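PDB 1H12: endo-1,4-beta-xylanase from Pseudoalteromonas haloplanktis, which hydrolyses internal beta-1,4 linkages of xylan and probably also acts on related beta-1,4-glucans such as cellulose. Local coordinates for residues 289-292 with 293-297; 246-250 with 251-255. All coordinates share one frame; numbering follows the deposited sequence.

In the fold
Both contacts are local, and both touch helices 219-243 and 300-318. Phe240 touches Val289 of contact 1 and Pro252 of contact 2. Their centres lie 21 Å apart and their nearest atoms about 7 Å. Contact 1 is almost wholly buried: it is the closing part of helix 283-296, held by regular backbone hydrogen bonds, with a buried carboxylate that has charged and polar partners. Contact 2, in the loop between helix 219-243 and strand 277-278, is mixed. Trp249 is exposed while Leu251 is sunk among apolar side chains, and a water bridges the carbonyls of His248 and Leu251.

Contact 1 of 2, residues 289-292 with 293-297; sequences VGLD and AHLMG
Val289, Gly290, Leu291 and Asp292 turn their carbonyls to the N-H groups of Ala293, His294, Leu295 and Met296, the i to i+4 pattern of the last turns of helix 283-296, in the (alpha/alpha)6 barrel fold of family 8 glycoside hydrolases. Leu295 N meets Leu291 O at 2.9 Å in a nearly straight bond of 168°. The last of the four is more bent, 154° at the hydrogen, although Met296 N lies 2.8 Å from Asp292 O. The helix then breaks at Gly297, whose positive phi would drive a beta carbon into the carbonyl O of Met296. Along one flank, Leu291 CD2 lies 4.4 Å from Leu295 CG, and Leu295 CD2 folds back to 3.5 Å from Leu291 O. His294 sets CB against Gly290 O, while its ring reaches off the segment and accepts a hydrogen bond at NE2 from Arg18 N. With chi1 at -166° the carboxylate of Asp292 swings opposite the backbone N and beside the carbonyl carbon, and OD2 comes to 4.0 Å from Met296 CB, the two side chains crossing at a slant. This buried carboxylate is well supplied with partners: OD2 forms a salt bridge with Arg233, and OD1 is hydrogen-bonded to His302 NE2. A water also donates to Asp292 OD1 at 2.9 Å and to Gly297 O at 2.8 Å.

Contact 2 of 2, residues 246-250 with 251-255; sequences SPHWN and LPTFL
His248 and Leu251 are the two ends of a tight turn, with His248 O 3.7 Å from Leu251 N. A water spans the opening, donating to His248 O at 2.7 Å and to Leu251 O at 2.8 Å. Within the turn, Asn250 OD1 accepts a hydrogen bond from Gly245 N. Leu251 has CG anti to its carbonyl carbon (chi1 -67°), and its CD2 passes Asn250 O at 4.0 Å, while the side chain meets Ala309, Phe312 and Leu313 of helix 300-318. Replacing Leu251 by an alanine is likely to open a gap against Ala309, Phe312 and Leu313, where the isobutyl branch now packs. Next comes Pro252, whose CD is 4.1 Å from Asn250 O while its ring lies on His239 and Phe240 of helix 219-243. Thr253 brings CG2 obliquely to the His248 ring, 4.4 Å from ND1; Pro247 CG lies over one face of that ring, offset toward its rim, and the ring also meets Tyr331. The hydroxyl of Thr253 serves the chain ahead: OG1 donates to Leu255 O at 3.0 Å, arriving from above the carbonyl plane. Phe254 packs against its neighbour, with Leu255 CG 3.6 Å over the centre of the ring. His248 to Leu251 form a type I' beta turn, with Trp249 and Asn250 both at positive phi, here set in a loop between helix 219-243 and strand 277-278.

Contact 1 of 2, residues 289-292 with 293-297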
loop_
_atom_site.group_PDB
_atom_site.type_symbol
_atom_site.label_atom_id
_atom_site.label_comp_id
_atom_site.label_asym_id
_atom_site.label_seq_id
_atom_site.Cartn_x
_atom_site.Cartn_y
_atom_site.Cartn_z
ATOM N N VAL A 289 -7.404 1.495 6.241
ATOM C CA VAL A 289 -8.627 1.407 7.051
ATOM C C VAL A 289 -9.858 1.418 6.122
ATOM O O VAL A 289 -10.782 0.638 6.326
ATOM C CB VAL A 289 -8.663 2.507 8.109
ATOM C CG1 VAL A 289 -9.991 2.515 8.851
ATOM C CG2 VAL A 289 -7.535 2.353 9.099
ATOM N N GLY A 290 -9.869 2.301 5.134
ATOM C CA GLY A 290 -10.950 2.309 4.132
ATOM C C GLY A 290 -11.042 0.975 3.393
ATOM O O GLY A 290 -12.129 0.435 3.183
ATOM N N LEU A 291 -9.893 0.463 2.930
ATOM C CA LEU A 291 -9.839 -0.815 2.283
ATOM C C LEU A 291 -10.481 -1.897 3.164
ATOM O O LEU A 291 -11.326 -2.666 2.722
ATOM C CB LEU A 291 -8.377 -1.130 1.912
ATOM C CG LEU A 291 -8.059 -2.407 1.201
ATOM C CD1 LEU A 291 -6.602 -2.332 0.719
ATOM C CD2 LEU A 291 -8.251 -3.675 2.009
ATOM N N ASP A 292 -10.050 -1.946 4.419
ATOM C CA ASP A 292 -10.530 -2.954 5.328
ATOM C C ASP A 292 -12.032 -2.822 5.551
ATOM O O ASP A 292 -12.768 -3.838 5.585
ATOM C CB ASP A 292 -9.786 -2.934 6.629
ATOM C CG ASP A 292 -10.041 -4.183 7.438
ATOM O OD1 ASP A 292 -10.642 -4.091 8.548
ATOM O OD2 ASP A 292 -9.658 -5.272 6.971
ATOM N N ALA A 293 -12.498 -1.595 5.749
ATOM C CA ALA A 293 -13.921 -1.394 5.934
ATOM C C ALA A 293 -14.727 -1.886 4.729
ATOM O O ALA A 293 -15.759 -2.523 4.861
ATOM C CB ALA A 293 -14.196 0.087 6.193
ATOM N N HIS A 294 -14.271 -1.528 3.530
ATOM C CA HIS A 294 -14.951 -1.920 2.298
ATOM C C HIS A 294 -14.959 -3.424 2.148
ATOM O O HIS A 294 -16.011 -4.055 1.917
ATOM C CB HIS A 294 -14.256 -1.256 1.104
ATOM C CG HIS A 294 -14.967 -1.464 -0.179
ATOM N ND1 HIS A 294 -14.340 -1.370 -1.402
ATOM C CD2 HIS A 294 -16.267 -1.735 -0.455
ATOM C CE1 HIS A 294 -15.239 -1.578 -2.365
ATOM N NE2 HIS A 294 -16.428 -1.809 -1.816
ATOM N N LEU A 295 -13.786 -4.052 2.253
ATOM C CA LEU A 295 -13.657 -5.475 1.965
ATOM C C LEU A 295 -14.181 -6.359 3.079
ATOM O O LEU A 295 -14.717 -7.428 2.758
ATOM C CB LEU A 295 -12.181 -5.809 1.663
ATOM C CG LEU A 295 -11.755 -5.649 0.228
ATOM C CD1 LEU A 295 -12.325 -6.761 -0.668
ATOM C CD2 LEU A 295 -12.088 -4.272 -0.349
ATOM N N MET A 296 -13.980 -6.003 4.341
ATOM C CA MET A 296 -14.307 -6.854 5.465
ATOM C C MET A 296 -15.375 -6.287 6.402
ATOM O O MET A 296 -15.771 -7.025 7.330
ATOM C CB MET A 296 -13.078 -7.222 6.236
ATOM C CG MET A 296 -12.221 -8.201 5.532
ATOM S SD MET A 296 -12.792 -9.638 5.023
ATOM C CE MET A 296 -13.171 -9.986 5.574
ATOM N N GLY A 297 -15.859 -5.080 6.149
ATOM C CA GLY A 297 -16.956 -4.493 6.906
ATOM C C GLY A 297 -16.490 -3.365 7.812
ATOM O O GLY A 297 -15.410 -3.398 8.392
HETATM O O HOH W 1 -13.336 -5.119 8.939
#

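Contact 2 of 2, residues 246-250 with 251-255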
loop_
_atom_site.group_PDB
_atom_site.type_symbol
_atom_site.label_atom_id
_atom_site.label_comp_id
_atom_site.label_asym_id
_atom_site.label_seq_id
_atom_site.Cartn_x
_atom_site.Cartn_y
_atom_site.Cartn_z
ATOM N N SER A 246 -4.805 15.017 22.263
ATOM C CA SER A 246 -3.454 15.388 22.562
ATOM C C SER A 246 -2.628 14.201 22.931
ATOM O O SER A 246 -3.136 13.372 23.690
ATOM C CB SER A 246 -3.464 16.402 23.742
ATOM O OG SER A 246 -2.174 16.835 23.993
ATOM N N PRO A 247 -1.360 14.079 22.524
ATOM C CA PRO A 247 -0.615 15.060 21.720
ATOM C C PRO A 247 -0.501 14.783 20.249
ATOM O O PRO A 247 0.080 15.616 19.535
ATOM C CB PRO A 247 0.779 14.958 22.362
ATOM C CG PRO A 247 0.920 13.468 22.635
ATOM C CD PRO A 247 -0.420 13.055 23.084
ATOM N N HIS A 248 -1.011 13.650 19.770
ATOM C CA HIS A 248 -0.822 13.285 18.361
ATOM C C HIS A 248 -1.914 13.805 17.435
ATOM O O HIS A 248 -1.750 13.809 16.209
ATOM C CB HIS A 248 -0.672 11.768 18.209
ATOM C CG HIS A 248 0.509 11.228 18.938
ATOM N ND1 HIS A 248 1.785 11.425 18.488
ATOM C CD2 HIS A 248 0.601 10.517 20.096
ATOM C CE1 HIS A 248 2.622 10.885 19.375
ATOM N NE2 HIS A 248 1.926 10.319 20.356
ATOM N N TRP A 249 -3.031 14.260 17.988
ATOM C CA TRP A 249 -4.076 14.921 17.249
ATOM C C TRP A 249 -4.591 14.173 16.043
ATOM O O TRP A 249 -4.826 14.739 14.987
ATOM C CB TRP A 249 -3.696 16.398 16.966
ATOM C CG TRP A 249 -3.570 17.162 18.229
ATOM C CD1 TRP A 249 -2.416 17.609 18.842
ATOM C CD2 TRP A 249 -4.633 17.513 19.130
ATOM N NE1 TRP A 249 -2.716 18.271 20.024
ATOM C CE2 TRP A 249 -4.058 18.176 20.238
ATOM C CE3 TRP A 249 -6.011 17.296 19.108
ATOM C CZ2 TRP A 249 -4.823 18.675 21.289
ATOM C CZ3 TRP A 249 -6.781 17.811 20.180
ATOM C CH2 TRP A 249 -6.143 18.480 21.245
ATOM N N ASN A 250 -4.830 12.873 16.263
ATOM C CA ASN A 250 -5.711 12.066 15.415
ATOM C C ASN A 250 -5.113 11.597 14.117
ATOM O O ASN A 250 -5.800 10.989 13.329
ATOM C CB ASN A 250 -7.047 12.773 15.171
ATOM C CG ASN A 250 -7.632 13.268 16.506
ATOM O OD1 ASN A 250 -7.795 12.493 17.394
ATOM N ND2 ASN A 250 -7.878 14.511 16.620
ATOM N N LEU A 251 -3.823 11.799 13.889
ATOM C CA LEU A 251 -3.125 11.234 12.728
ATOM C C LEU A 251 -2.252 10.085 13.173
ATOM O O LEU A 251 -1.507 10.179 14.158
ATOM C CB LEU A 251 -2.283 12.288 11.985
ATOM C CG LEU A 251 -3.049 13.378 11.288
ATOM C CD1 LEU A 251 -2.084 14.347 10.624
ATOM C CD2 LEU A 251 -4.035 12.799 10.257
ATOM N N PRO A 252 -2.283 8.972 12.416
ATOM C CA PRO A 252 -1.402 7.862 12.698
ATOM C C PRO A 252 0.045 8.206 12.337
ATOM O O PRO A 252 0.291 9.182 11.622
ATOM C CB PRO A 252 -1.967 6.762 11.808
ATOM C CG PRO A 252 -2.455 7.531 10.595
ATOM C CD PRO A 252 -3.037 8.816 11.159
ATOM N N THR A 253 0.982 7.380 12.824
ATOM C CA THR A 253 2.396 7.699 12.724
ATOM C C THR A 253 3.169 6.660 11.906
ATOM O O THR A 253 2.685 5.560 11.631
ATOM C CB THR A 253 3.032 7.928 14.089
ATOM O OG1 THR A 253 3.120 6.709 14.832
ATOM C CG2 THR A 253 2.215 8.917 14.903
ATOM N N PHE A 254 4.377 7.044 11.548
ATOM C CA PHE A 254 5.326 6.226 10.813
ATOM C C PHE A 254 5.583 4.876 11.486
ATOM O O PHE A 254 5.453 3.819 10.884
ATOM C CB PHE A 254 6.610 7.064 10.654
ATOM C CG PHE A 254 7.803 6.350 10.115
ATOM C CD1 PHE A 254 7.725 5.294 9.211
ATOM C CD2 PHE A 254 9.075 6.760 10.519
ATOM C CE1 PHE A 254 8.895 4.666 8.748
ATOM C CE2 PHE A 254 10.231 6.146 10.075
ATOM C CZ PHE A 254 10.134 5.104 9.209
ATOM N N LEU A 255 5.988 4.925 12.766
ATOM C CA LEU A 255 6.379 3.753 13.511
ATOM C C LEU A 255 5.574 3.639 14.798
ATOM O O LEU A 255 5.174 4.637 15.400
ATOM C CB LEU A 255 7.879 3.781 13.860
ATOM C CG LEU A 255 8.808 3.681 12.658
ATOM C CD1 LEU A 255 10.240 3.878 13.086
ATOM C CD2 LEU A 255 8.653 2.351 11.921
HETATM O O HOH W 2 0.111 12.349 14.808
#